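Orotidine 5'-phosphate decarboxylase (Pyrococcus horikoshii, PDB 2CZD) probably catalyses the decarboxylation of orotidine 5'-monophosphate to UMP, the last step of de novo UMP biosynthesis, and works as a homodimer. Local coordinates at residues 107-112 with 137-142; 159-164 with 177-182; 85-90 with 122-127; 1-6 with 181-186. All coordinates share one frame; numbering follows the deposited sequence.

The chain starts on the barrel strand 2-5, which interaction 4 joins to the last strand, 181-184; this pairing closes the eight-stranded parallel barrel, and interactions 1 and 3 are nested inside the long loop it shuts. Interaction 3 comes next, setting the turn after strand 81-85 against helix 121-131. Interaction 1 crosses it along the chain, since 107-112 lies between the two segments of interaction 3; it brings together the loops that follow strands 101-105 and 135-137, and both contacts touch the second subunit. Interaction 2 follows, pairing strands 158-161 and 181-184, and shares Tyr-181 and Ile-182 with interaction 4.

Interaction 1: residues 107-112 with 137-142; sequences EMSHPG and IAPGTR
Two loops that follow neighbouring strands of the TIM barrel, 101-105 and 135-137, meet here beside the substrate site, to which Ser-109 belongs. The Pro-139 ring packs against the backbone of 107-108 and the side chains of Glu-107 and Ser-109. Its CG lies 3.7 Å from Glu-107 O. Ser-109 OG lies near both CB and CG of the ring, 3.5 Å from Pro-139 CB. Glu-107 passes the proline obliquely: chi1 of -175° turns its CG anti to the backbone N and beside the ring, 4.1 Å from Pro-139 CG. Farther out, Glu-107 OE2 is 3.9 Å from Pro-139 CD. The carboxylate finds a charge partner in Arg-145 of helix 144-150, to which OE1 is salt-bridged. An alanine in place of Glu-107 would probably leave Arg-145 without this charge partner and open a gap beside Pro-139 CD. No direct hydrogen bond joins the two segments; one water spans them instead, accepting from Glu-107 N at 3.2 Å and donating to Ile-137 O. The chemistry is therefore mixed: a proline ring packed against polar groups, a water linking the two backbones, and OE1 of the buried glutamate paired to Arg-145.

Interaction 2: residues 159-164 with 177-182; sequences ILAPGI and AGADYI
Ile-159 packs its branched side chain against the carbonyl of Gly-178, with Ile-159 CB 3.5 Å from Gly-178 O, at the start of the parallel strand pair of a beta-alpha-beta unit in which helix 170-177 links strands 158-161 and 181-184. On one face of the sheet Leu-160 and Tyr-181 lie side by side and point the same way, Leu-160 CG 3.9 Å from Tyr-181 CD2. Ala-161 and Ile-182 point to the other face. There the small Ala-161 also leaves room for the loop before the strand, its CB 3.9 Å from Ala-179 CB. Ile-164 folds back from the substrate-binding loop across Ile-182 at about a right angle, with Ile-164 CG1 3.6 Å from Ile-182 CG2. Hydrogen bonds hold the backbones in register. Asp-180 CG lies beside its own backbone N (chi1 -65°), and OD1 takes the Ile-159 N-H at 2.9 Å through its anti lone pair. Ile-159 O accepts from both Asp-180 N and Tyr-181 N, and Ala-161 N reaches Tyr-181 O at 2.8 Å. An alanine at Asp-180 would probably leave the Ile-159 N-H without this acceptor and the strand start less firmly fixed. Helix 170-177 packs over the isoleucine pair through Ala-174, helix 144-150 touches Ile-159 and Ala-161, and the outer edges of the two strands continue the barrel to Val-136 and Val-3.

Interaction 3: residues 85-90 with 122-127; sequences HTFVGR and DRFIEV
Thr-86 and Phe-124 make the closest backbone approach, CA to CA 6.3 Å, where the type I turn 86-89, closed by Gly-89 N to Thr-86 O, runs up to helix 121-131. The contact is carried by side chains, with no hydrogen bond across it. Thr-86 lays CB over one face of the Phe-124 ring and sets its methyl between Phe-124 and Val-127: Thr-86 CG2 is 3.6 Å from Phe-124 CD1 and 3.8 Å from Val-127 CB. A chi1 of -57° sets Thr-86 OG1 beside the backbone N and leaves CG2 anti to it; OG1 bonds to the carbonyl of Val-105. Phe-87 meets the same ring at its far end, Phe-87 CD2 lying 3.3 Å from Phe-124 CZ. The two planes are inclined at 59° and the centroids are 5.3 Å apart, an oblique pair. Across the dimer interface Phe-87 stacks on Phe-87 of the second subunit. On the other flank Arg-90, extended from CG to NE, meets Val-127 tip to tip. Val-127 CG2 sits over one face of the guanidinium, offset toward its rim and 3.4 Å from Arg-90 NH2. That group's charge is answered by Glu-130 of the same helix as Val-127 and by Glu-115 of the second subunit. In the TIM barrel, Met-104 of strand 101-105 touches both Thr-86 and Val-127, joining the turn after strand 81-85 to helix 121-131.

Interaction 4: residues 1-6 with 181-186; sequences MIVLAL and YIIVGR
Met-1 O and Val-3 O accept from Ile-182 N and Val-184 N, both at 2.9 Å, while Ile-182 O and Val-184 O accept in return from Val-3 N and Ala-5 N, both at 2.8 Å. These four bonds zip the first and last strands, 2-5 and 181-184, into a parallel pair and so close the TIM barrel. The bond from Val-3 N is nearly straight, 175° at the hydrogen. The axes of the two strands stand 4.6 Å apart at 22°, a twisted pairing. On one face, Val-3 and Ile-183 lie side by side, Val-3 CB 3.9 Å from Ile-183 CG1, and Val-3 also touches Lys-29, a substrate-binding residue on strand 27-31. On the opposite face Ile-2 CG2 meets Val-184 CG2 at 4.0 Å against helix 194-205, whose Ile-201 touches both. At the C-terminal end of the strands Ala-5 comes up to Gly-185, itself a substrate-binding residue at the N-cap of the helix that follows. At the start of the strands Met-1 crosses the Tyr-181 ring obliquely, a Met-aromatic contact with SD oblique to the ring. Its chain bends at chi3 (-77°), which brings CE over one face in a CH-pi contact, 4.0 Å from the Tyr-181 ring centroid.

Interaction 1: residues 107-112 with 137-142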
loop_
_atom_site.group_PDB
_atom_site.type_symbol
_atom_site.label_atom_id
_atom_site.label_comp_id
_atom_site.label_asym_id
_atom_site.label_seq_id
_atom_site.Cartn_x
_atom_site.Cartn_y
_atom_site.Cartn_z
ATOM N N GLU B 107 2.454 11.451 9.466
ATOM C CA GLU B 107 1.894 11.133 10.777
ATOM C C GLU B 107 0.565 10.418 10.530
ATOM O O GLU B 107 -0.146 10.751 9.578
ATOM C CB GLU B 107 1.652 12.434 11.551
ATOM C CG GLU B 107 1.173 12.215 12.980
ATOM C CD GLU B 107 1.077 13.515 13.766
ATOM O OE1 GLU B 107 2.077 14.260 13.814
ATOM O OE2 GLU B 107 0.012 13.779 14.346
ATOM N N MET B 108 0.235 9.436 11.371
ATOM C CA MET B 108 -1.029 8.727 11.199
ATOM C C MET B 108 -1.947 8.830 12.409
ATOM O O MET B 108 -1.511 9.195 13.507
ATOM C CB MET B 108 -0.773 7.281 10.780
ATOM C CG MET B 108 -0.389 7.238 9.317
ATOM S SD MET B 108 -0.057 5.576 8.708
ATOM C CE MET B 108 -1.727 5.035 8.286
ATOM N N SER B 109 -3.220 8.504 12.182
ATOM C CA SER B 109 -4.288 8.653 13.172
ATOM C C SER B 109 -4.631 7.513 14.119
ATOM O O SER B 109 -5.198 7.739 15.191
ATOM C CB SER B 109 -5.583 9.063 12.441
ATOM O OG SER B 109 -5.312 9.926 11.342
ATOM N N HIS B 110 -4.296 6.287 13.737
ATOM C CA HIS B 110 -4.646 5.119 14.540
ATOM C C HIS B 110 -3.697 4.823 15.699
ATOM O O HIS B 110 -2.560 5.311 15.731
ATOM C CB HIS B 110 -4.698 3.900 13.625
ATOM C CG HIS B 110 -3.375 3.572 13.002
ATOM N ND1 HIS B 110 -2.703 4.448 12.169
ATOM C CD2 HIS B 110 -2.596 2.470 13.104
ATOM C CE1 HIS B 110 -1.568 3.894 11.781
ATOM N NE2 HIS B 110 -1.476 2.693 12.332
ATOM N N PRO B 111 -4.138 4.006 16.670
ATOM C CA PRO B 111 -3.270 3.684 17.810
ATOM C C PRO B 111 -1.896 3.148 17.404
ATOM O O PRO B 111 -0.883 3.518 17.987
ATOM C CB PRO B 111 -4.098 2.665 18.602
ATOM C CG PRO B 111 -5.479 3.138 18.365
ATOM C CD PRO B 111 -5.498 3.476 16.884
ATOM N N GLY B 112 -1.862 2.300 16.384
ATOM C CA GLY B 112 -0.594 1.734 15.957
ATOM C C GLY B 112 0.412 2.764 15.469
ATOM O O GLY B 112 1.633 2.485 15.437
ATOM N N ILE B 137 -0.531 14.993 5.105
ATOM C CA ILE B 137 -1.740 14.826 5.894
ATOM C C ILE B 137 -1.466 15.089 7.377
ATOM O O ILE B 137 -0.425 14.696 7.910
ATOM C CB ILE B 137 -2.304 13.402 5.702
ATOM C CG1 ILE B 137 -2.841 13.269 4.268
ATOM C CG2 ILE B 137 -3.384 13.122 6.745
ATOM C CD1 ILE B 137 -3.378 11.902 3.945
ATOM N N ALA B 138 -2.371 15.811 8.035
ATOM C CA ALA B 138 -2.219 16.083 9.472
ATOM C C ALA B 138 -3.479 15.552 10.127
ATOM O O ALA B 138 -4.566 16.127 9.960
ATOM C CB ALA B 138 -2.101 17.603 9.746
ATOM N N PRO B 139 -3.366 14.421 10.844
ATOM C CA PRO B 139 -4.529 13.841 11.522
ATOM C C PRO B 139 -5.157 15.031 12.220
ATOM O O PRO B 139 -4.577 15.568 13.158
ATOM C CB PRO B 139 -3.893 12.858 12.497
ATOM C CG PRO B 139 -2.681 12.358 11.713
ATOM C CD PRO B 139 -2.141 13.641 11.102
ATOM N N GLY B 140 -6.312 15.465 11.711
ATOM C CA GLY B 140 -6.998 16.625 12.242
ATOM C C GLY B 140 -7.817 16.333 13.475
ATOM O O GLY B 140 -8.448 17.239 14.036
ATOM N N THR B 141 -7.819 15.066 13.883
ATOM C CA THR B 141 -8.545 14.632 15.072
ATOM C C THR B 141 -8.415 15.718 16.130
ATOM O O THR B 141 -9.337 16.513 16.342
ATOM C CB THR B 141 -7.953 13.329 15.611
ATOM O OG1 THR B 141 -8.123 13.281 17.032
ATOM C CG2 THR B 141 -6.475 13.240 15.278
ATOM N N ARG B 142 -7.259 15.748 16.788
ATOM C CA ARG B 142 -6.980 16.764 17.794
ATOM C C ARG B 142 -6.210 17.864 17.078
ATOM O O ARG B 142 -5.154 17.615 16.488
ATOM C CB ARG B 142 -6.159 16.178 18.947
ATOM C CG ARG B 142 -5.124 15.149 18.536
ATOM C CD ARG B 142 -5.237 13.914 19.427
ATOM N NE ARG B 142 -5.150 14.262 20.847
ATOM C CZ ARG B 142 -5.419 13.427 21.851
ATOM N NH1 ARG B 142 -5.803 12.181 21.599
ATOM N NH2 ARG B 142 -5.306 13.841 23.112
HETATM O O HOH W 1 0.508 12.510 7.166
#

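Interaction 2: residues 159-164 with 177-182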
loop_
_atom_site.group_PDB
_atom_site.type_symbol
_atom_site.label_atom_id
_atom_site.label_comp_id
_atom_site.label_asym_id
_atom_site.label_seq_id
_atom_site.Cartn_x
_atom_site.Cartn_y
_atom_site.Cartn_z
ATOM N N ILE B 159 -1.533 21.321 3.664
ATOM C CA ILE B 159 -1.903 20.370 4.689
ATOM C C ILE B 159 -3.362 19.966 4.467
ATOM O O ILE B 159 -4.242 20.824 4.282
ATOM C CB ILE B 159 -1.752 20.973 6.086
ATOM C CG1 ILE B 159 -0.267 21.139 6.397
ATOM C CG2 ILE B 159 -2.383 20.066 7.139
ATOM C CD1 ILE B 159 -0.001 21.802 7.766
ATOM N N LEU B 160 -3.607 18.661 4.444
ATOM C CA LEU B 160 -4.962 18.127 4.293
ATOM C C LEU B 160 -5.277 17.495 5.646
ATOM O O LEU B 160 -4.500 16.686 6.141
ATOM C CB LEU B 160 -5.017 17.072 3.179
ATOM C CG LEU B 160 -4.779 17.605 1.762
ATOM C CD1 LEU B 160 -3.278 17.664 1.483
ATOM C CD2 LEU B 160 -5.441 16.694 0.724
ATOM N N ALA B 161 -6.420 17.840 6.237
ATOM C CA ALA B 161 -6.749 17.349 7.576
ATOM C C ALA B 161 -8.044 16.553 7.725
ATOM O O ALA B 161 -9.148 17.102 7.560
ATOM C CB ALA B 161 -6.784 18.523 8.565
ATOM N N PRO B 162 -7.923 15.247 8.001
ATOM C CA PRO B 162 -9.084 14.380 8.194
ATOM C C PRO B 162 -9.410 14.374 9.696
ATOM O O PRO B 162 -8.698 14.963 10.517
ATOM C CB PRO B 162 -8.572 13.011 7.752
ATOM C CG PRO B 162 -7.135 13.026 8.257
ATOM C CD PRO B 162 -6.668 14.461 7.974
ATOM N N GLY B 163 -10.525 13.732 10.046
ATOM C CA GLY B 163 -10.878 13.573 11.452
ATOM C C GLY B 163 -11.303 14.777 12.271
ATOM O O GLY B 163 -11.152 14.780 13.495
ATOM N N ILE B 164 -11.841 15.782 11.598
ATOM C CA ILE B 164 -12.286 17.003 12.266
ATOM C C ILE B 164 -13.544 16.682 13.080
ATOM O O ILE B 164 -14.407 15.924 12.618
ATOM C CB ILE B 164 -12.612 18.100 11.220
ATOM C CG1 ILE B 164 -11.373 18.362 10.350
ATOM C CG2 ILE B 164 -13.074 19.400 11.929
ATOM C CD1 ILE B 164 -10.118 18.587 11.163
ATOM N N ALA B 177 -5.924 26.920 11.857
ATOM C CA ALA B 177 -4.725 26.349 12.460
ATOM C C ALA B 177 -3.676 25.926 11.427
ATOM O O ALA B 177 -2.516 25.698 11.788
ATOM C CB ALA B 177 -5.101 25.153 13.321
ATOM N N GLY B 178 -4.091 25.782 10.172
ATOM C CA GLY B 178 -3.131 25.399 9.144
ATOM C C GLY B 178 -3.630 24.432 8.092
ATOM O O GLY B 178 -2.886 24.059 7.176
ATOM N N ALA B 179 -4.884 24.011 8.198
ATOM C CA ALA B 179 -5.396 23.088 7.197
ATOM C C ALA B 179 -5.825 23.796 5.917
ATOM O O ALA B 179 -6.702 24.677 5.944
ATOM C CB ALA B 179 -6.594 22.298 7.751
ATOM N N ASP B 180 -5.213 23.436 4.786
ATOM C CA ASP B 180 -5.653 23.986 3.506
ATOM C C ASP B 180 -6.928 23.296 3.020
ATOM O O ASP B 180 -7.743 23.899 2.324
ATOM C CB ASP B 180 -4.569 23.823 2.446
ATOM C CG ASP B 180 -3.343 24.625 2.779
ATOM O OD1 ASP B 180 -2.373 24.038 3.301
ATOM O OD2 ASP B 180 -3.367 25.862 2.539
ATOM N N TYR B 181 -7.063 22.015 3.369
ATOM C CA TYR B 181 -8.213 21.191 3.020
ATOM C C TYR B 181 -8.643 20.387 4.228
ATOM O O TYR B 181 -7.810 19.978 5.055
ATOM C CB TYR B 181 -7.857 20.170 1.927
ATOM C CG TYR B 181 -7.382 20.783 0.636
ATOM C CD1 TYR B 181 -8.284 21.089 -0.386
ATOM C CD2 TYR B 181 -6.030 21.079 0.446
ATOM C CE1 TYR B 181 -7.850 21.676 -1.576
ATOM C CE2 TYR B 181 -5.585 21.665 -0.727
ATOM C CZ TYR B 181 -6.495 21.960 -1.730
ATOM O OH TYR B 181 -6.055 22.551 -2.886
ATOM N N ILE B 182 -9.952 20.151 4.306
ATOM C CA ILE B 182 -10.541 19.341 5.348
ATOM C C ILE B 182 -11.027 18.091 4.608
ATOM O O ILE B 182 -11.710 18.215 3.582
ATOM C CB ILE B 182 -11.765 20.042 5.975
ATOM C CG1 ILE B 182 -11.339 21.377 6.602
ATOM C CG2 ILE B 182 -12.391 19.137 7.014
ATOM C CD1 ILE B 182 -10.305 21.211 7.677
#

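Interaction 3: residues 85-90 with 122-127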
loop_
_atom_site.group_PDB
_atom_site.type_symbol
_atom_site.label_atom_id
_atom_site.label_comp_id
_atom_site.label_asym_id
_atom_site.label_seq_id
_atom_site.Cartn_x
_atom_site.Cartn_y
_atom_site.Cartn_z
ATOM N N HIS B 85 3.662 6.925 1.240
ATOM C CA HIS B 85 4.336 6.944 2.544
ATOM C C HIS B 85 5.737 7.516 2.372
ATOM O O HIS B 85 6.307 7.489 1.278
ATOM C CB HIS B 85 4.497 5.526 3.104
ATOM C CG HIS B 85 3.390 5.103 4.018
ATOM N ND1 HIS B 85 3.208 5.650 5.270
ATOM C CD2 HIS B 85 2.415 4.170 3.864
ATOM C CE1 HIS B 85 2.171 5.074 5.851
ATOM N NE2 HIS B 85 1.669 4.170 5.019
ATOM N N THR B 86 6.265 8.030 3.478
ATOM C CA THR B 86 7.617 8.577 3.543
ATOM C C THR B 86 8.584 7.499 4.050
ATOM O O THR B 86 9.756 7.488 3.671
ATOM C CB THR B 86 7.682 9.755 4.548
ATOM O OG1 THR B 86 6.729 10.746 4.155
ATOM C CG2 THR B 86 9.050 10.413 4.553
ATOM N N PHE B 87 8.072 6.598 4.900
ATOM C CA PHE B 87 8.866 5.556 5.594
ATOM C C PHE B 87 9.747 4.670 4.726
ATOM O O PHE B 87 10.840 4.295 5.137
ATOM C CB PHE B 87 7.895 4.653 6.406
ATOM C CG PHE B 87 8.381 4.226 7.779
ATOM C CD1 PHE B 87 9.525 3.457 7.935
ATOM C CD2 PHE B 87 7.642 4.549 8.916
ATOM C CE1 PHE B 87 9.933 3.017 9.223
ATOM C CE2 PHE B 87 8.056 4.103 10.212
ATOM C CZ PHE B 87 9.195 3.349 10.339
ATOM N N VAL B 88 9.282 4.351 3.523
ATOM C CA VAL B 88 9.992 3.442 2.648
ATOM C C VAL B 88 11.200 4.052 1.950
ATOM O O VAL B 88 12.002 3.337 1.365
ATOM C CB VAL B 88 8.968 2.798 1.658
ATOM C CG1 VAL B 88 9.626 1.793 0.724
ATOM C CG2 VAL B 88 7.905 2.058 2.484
ATOM N N GLY B 89 11.340 5.370 2.018
ATOM C CA GLY B 89 12.509 5.972 1.405
ATOM C C GLY B 89 12.199 7.007 0.345
ATOM O O GLY B 89 11.127 6.996 -0.252
ATOM N N ARG B 90 13.162 7.894 0.117
ATOM C CA ARG B 90 13.027 8.958 -0.872
ATOM C C ARG B 90 12.930 8.427 -2.311
ATOM O O ARG B 90 12.242 9.023 -3.138
ATOM C CB ARG B 90 14.217 9.908 -0.749
ATOM C CG ARG B 90 14.240 10.645 0.580
ATOM C CD ARG B 90 15.618 11.273 0.806
ATOM N NE ARG B 90 15.705 12.171 1.969
ATOM C CZ ARG B 90 15.761 11.807 3.255
ATOM N NH1 ARG B 90 15.730 10.527 3.629
ATOM N NH2 ARG B 90 15.902 12.753 4.188
ATOM N N ASP B 122 8.792 14.136 13.074
ATOM C CA ASP B 122 9.668 15.281 12.845
ATOM C C ASP B 122 10.617 15.009 11.675
ATOM O O ASP B 122 10.877 15.880 10.837
ATOM C CB ASP B 122 10.487 15.586 14.097
ATOM C CG ASP B 122 9.668 16.229 15.188
ATOM O OD1 ASP B 122 8.489 16.582 14.947
ATOM O OD2 ASP B 122 10.219 16.391 16.298
ATOM N N ARG B 123 11.125 13.783 11.604
ATOM C CA ARG B 123 12.049 13.446 10.530
ATOM C C ARG B 123 11.327 13.342 9.193
ATOM O O ARG B 123 11.877 13.706 8.160
ATOM C CB ARG B 123 12.780 12.145 10.851
ATOM C CG ARG B 123 13.644 12.277 12.101
ATOM C CD ARG B 123 14.484 11.050 12.318
ATOM N NE ARG B 123 15.469 10.893 11.254
ATOM C CZ ARG B 123 16.037 9.735 10.942
ATOM N NH1 ARG B 123 15.711 8.647 11.613
ATOM N NH2 ARG B 123 16.930 9.678 9.963
ATOM N N PHE B 124 10.098 12.827 9.214
ATOM C CA PHE B 124 9.344 12.720 7.973
ATOM C C PHE B 124 8.998 14.114 7.446
ATOM O O PHE B 124 8.936 14.330 6.230
ATOM C CB PHE B 124 8.065 11.892 8.175
ATOM C CG PHE B 124 8.322 10.439 8.491
ATOM C CD1 PHE B 124 9.484 9.812 8.052
ATOM C CD2 PHE B 124 7.363 9.687 9.172
ATOM C CE1 PHE B 124 9.693 8.446 8.278
ATOM C CE2 PHE B 124 7.563 8.316 9.409
ATOM C CZ PHE B 124 8.725 7.702 8.959
ATOM N N ILE B 125 8.748 15.061 8.346
ATOM C CA ILE B 125 8.468 16.421 7.881
ATOM C C ILE B 125 9.726 16.988 7.182
ATOM O O ILE B 125 9.616 17.673 6.164
ATOM C CB ILE B 125 8.041 17.331 9.044
ATOM C CG1 ILE B 125 6.645 16.924 9.517
ATOM C CG2 ILE B 125 8.032 18.800 8.596
ATOM C CD1 ILE B 125 6.282 17.566 10.845
ATOM N N GLU B 126 10.913 16.708 7.725
ATOM C CA GLU B 126 12.140 17.171 7.091
ATOM C C GLU B 126 12.242 16.558 5.697
ATOM O O GLU B 126 12.657 17.232 4.757
ATOM C CB GLU B 126 13.368 16.772 7.920
ATOM C CG GLU B 126 13.386 17.404 9.302
ATOM C CD GLU B 126 14.531 16.907 10.158
ATOM O OE1 GLU B 126 14.929 15.733 10.005
ATOM O OE2 GLU B 126 15.021 17.694 11.002
ATOM N N VAL B 127 11.884 15.283 5.542
ATOM C CA VAL B 127 11.946 14.688 4.201
ATOM C C VAL B 127 10.947 15.396 3.283
ATOM O O VAL B 127 11.265 15.706 2.139
ATOM C CB VAL B 127 11.631 13.161 4.206
ATOM C CG1 VAL B 127 11.689 12.618 2.790
ATOM C CG2 VAL B 127 12.599 12.403 5.107
#

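Interaction 4: residues 1-6 with 181-186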
loop_
_atom_site.group_PDB
_atom_site.type_symbol
_atom_site.label_atom_id
_atom_site.label_comp_id
_atom_site.label_asym_id
_atom_site.label_seq_id
_atom_site.Cartn_x
_atom_site.Cartn_y
_atom_site.Cartn_z
ATOM N N MET B 1 -11.563 24.476 1.892
ATOM C CA MET B 1 -11.781 23.529 0.761
ATOM C C MET B 1 -11.958 22.122 1.303
ATOM O O MET B 1 -11.217 21.657 2.168
ATOM C CB MET B 1 -10.615 23.578 -0.229
ATOM C CG MET B 1 -10.500 24.915 -0.961
ATOM S SD MET B 1 -9.123 24.976 -2.109
ATOM C CE MET B 1 -7.729 25.218 -0.984
ATOM N N ILE B 2 -12.958 21.447 0.773
ATOM C CA ILE B 2 -13.288 20.109 1.228
ATOM C C ILE B 2 -12.836 19.009 0.285
ATOM O O ILE B 2 -13.019 19.117 -0.917
ATOM C CB ILE B 2 -14.833 19.989 1.402
ATOM C CG1 ILE B 2 -15.300 20.996 2.438
ATOM C CG2 ILE B 2 -15.246 18.555 1.760
ATOM C CD1 ILE B 2 -16.825 21.103 2.514
ATOM N N VAL B 3 -12.233 17.965 0.855
ATOM C CA VAL B 3 -11.843 16.785 0.096
ATOM C C VAL B 3 -12.835 15.722 0.537
ATOM O O VAL B 3 -12.897 15.381 1.703
ATOM C CB VAL B 3 -10.418 16.304 0.438
ATOM C CG1 VAL B 3 -10.170 14.936 -0.229
ATOM C CG2 VAL B 3 -9.398 17.349 -0.072
ATOM N N LEU B 4 -13.629 15.217 -0.402
ATOM C CA LEU B 4 -14.617 14.192 -0.073
ATOM C C LEU B 4 -13.998 12.801 -0.162
ATOM O O LEU B 4 -13.562 12.395 -1.241
ATOM C CB LEU B 4 -15.806 14.268 -1.044
ATOM C CG LEU B 4 -16.834 13.146 -0.859
ATOM C CD1 LEU B 4 -17.499 13.271 0.503
ATOM C CD2 LEU B 4 -17.892 13.242 -1.973
ATOM N N ALA B 5 -13.948 12.104 0.973
ATOM C CA ALA B 5 -13.450 10.719 1.019
ATOM C C ALA B 5 -14.666 9.917 0.550
ATOM O O ALA B 5 -15.586 9.607 1.337
ATOM C CB ALA B 5 -13.058 10.340 2.440
ATOM N N LEU B 6 -14.665 9.605 -0.746
ATOM C CA LEU B 6 -15.791 8.933 -1.397
ATOM C C LEU B 6 -15.750 7.429 -1.199
ATOM O O LEU B 6 -15.545 6.646 -2.150
ATOM C CB LEU B 6 -15.801 9.280 -2.881
ATOM C CG LEU B 6 -17.055 8.858 -3.655
ATOM C CD1 LEU B 6 -18.261 9.598 -3.085
ATOM C CD2 LEU B 6 -16.872 9.191 -5.123
ATOM N N TYR B 181 -7.063 22.015 3.369
ATOM C CA TYR B 181 -8.213 21.191 3.020
ATOM C C TYR B 181 -8.643 20.387 4.228
ATOM O O TYR B 181 -7.810 19.978 5.055
ATOM C CB TYR B 181 -7.857 20.170 1.927
ATOM C CG TYR B 181 -7.382 20.783 0.636
ATOM C CD1 TYR B 181 -8.284 21.089 -0.386
ATOM C CD2 TYR B 181 -6.030 21.079 0.446
ATOM C CE1 TYR B 181 -7.850 21.676 -1.576
ATOM C CE2 TYR B 181 -5.585 21.665 -0.727
ATOM C CZ TYR B 181 -6.495 21.960 -1.730
ATOM O OH TYR B 181 -6.055 22.551 -2.886
ATOM N N ILE B 182 -9.952 20.151 4.306
ATOM C CA ILE B 182 -10.541 19.341 5.348
ATOM C C ILE B 182 -11.027 18.091 4.608
ATOM O O ILE B 182 -11.710 18.215 3.582
ATOM C CB ILE B 182 -11.765 20.042 5.975
ATOM C CG1 ILE B 182 -11.339 21.377 6.602
ATOM C CG2 ILE B 182 -12.391 19.137 7.014
ATOM C CD1 ILE B 182 -10.305 21.211 7.677
ATOM N N ILE B 183 -10.641 16.904 5.080
ATOM C CA ILE B 183 -11.086 15.652 4.456
ATOM C C ILE B 183 -12.316 15.192 5.234
ATOM O O ILE B 183 -12.260 14.993 6.454
ATOM C CB ILE B 183 -9.991 14.569 4.538
ATOM C CG1 ILE B 183 -8.797 15.016 3.691
ATOM C CG2 ILE B 183 -10.531 13.216 4.101
ATOM C CD1 ILE B 183 -7.575 14.136 3.886
ATOM N N VAL B 184 -13.425 15.085 4.513
ATOM C CA VAL B 184 -14.708 14.683 5.076
ATOM C C VAL B 184 -15.234 13.420 4.405
ATOM O O VAL B 184 -15.155 13.305 3.193
ATOM C CB VAL B 184 -15.729 15.811 4.862
ATOM C CG1 VAL B 184 -17.078 15.443 5.527
ATOM C CG2 VAL B 184 -15.192 17.101 5.453
ATOM N N GLY B 185 -15.785 12.493 5.188
ATOM C CA GLY B 185 -16.328 11.269 4.620
ATOM C C GLY B 185 -17.825 11.084 4.845
ATOM O O GLY B 185 -18.649 11.760 4.215
ATOM N N ARG B 186 -18.166 10.155 5.735
ATOM C CA ARG B 186 -19.559 9.828 6.051
ATOM C C ARG B 186 -20.465 11.020 6.313
ATOM O O ARG B 186 -21.652 10.971 5.975
ATOM C CB ARG B 186 -19.620 8.921 7.286
ATOM C CG ARG B 186 -19.039 7.546 7.094
ATOM C CD ARG B 186 -19.066 6.738 8.394
ATOM N NE ARG B 186 -18.447 5.430 8.192
ATOM C CZ ARG B 186 -19.060 4.385 7.639
ATOM N NH1 ARG B 186 -18.406 3.241 7.483
ATOM N NH2 ARG B 186 -20.335 4.474 7.268
#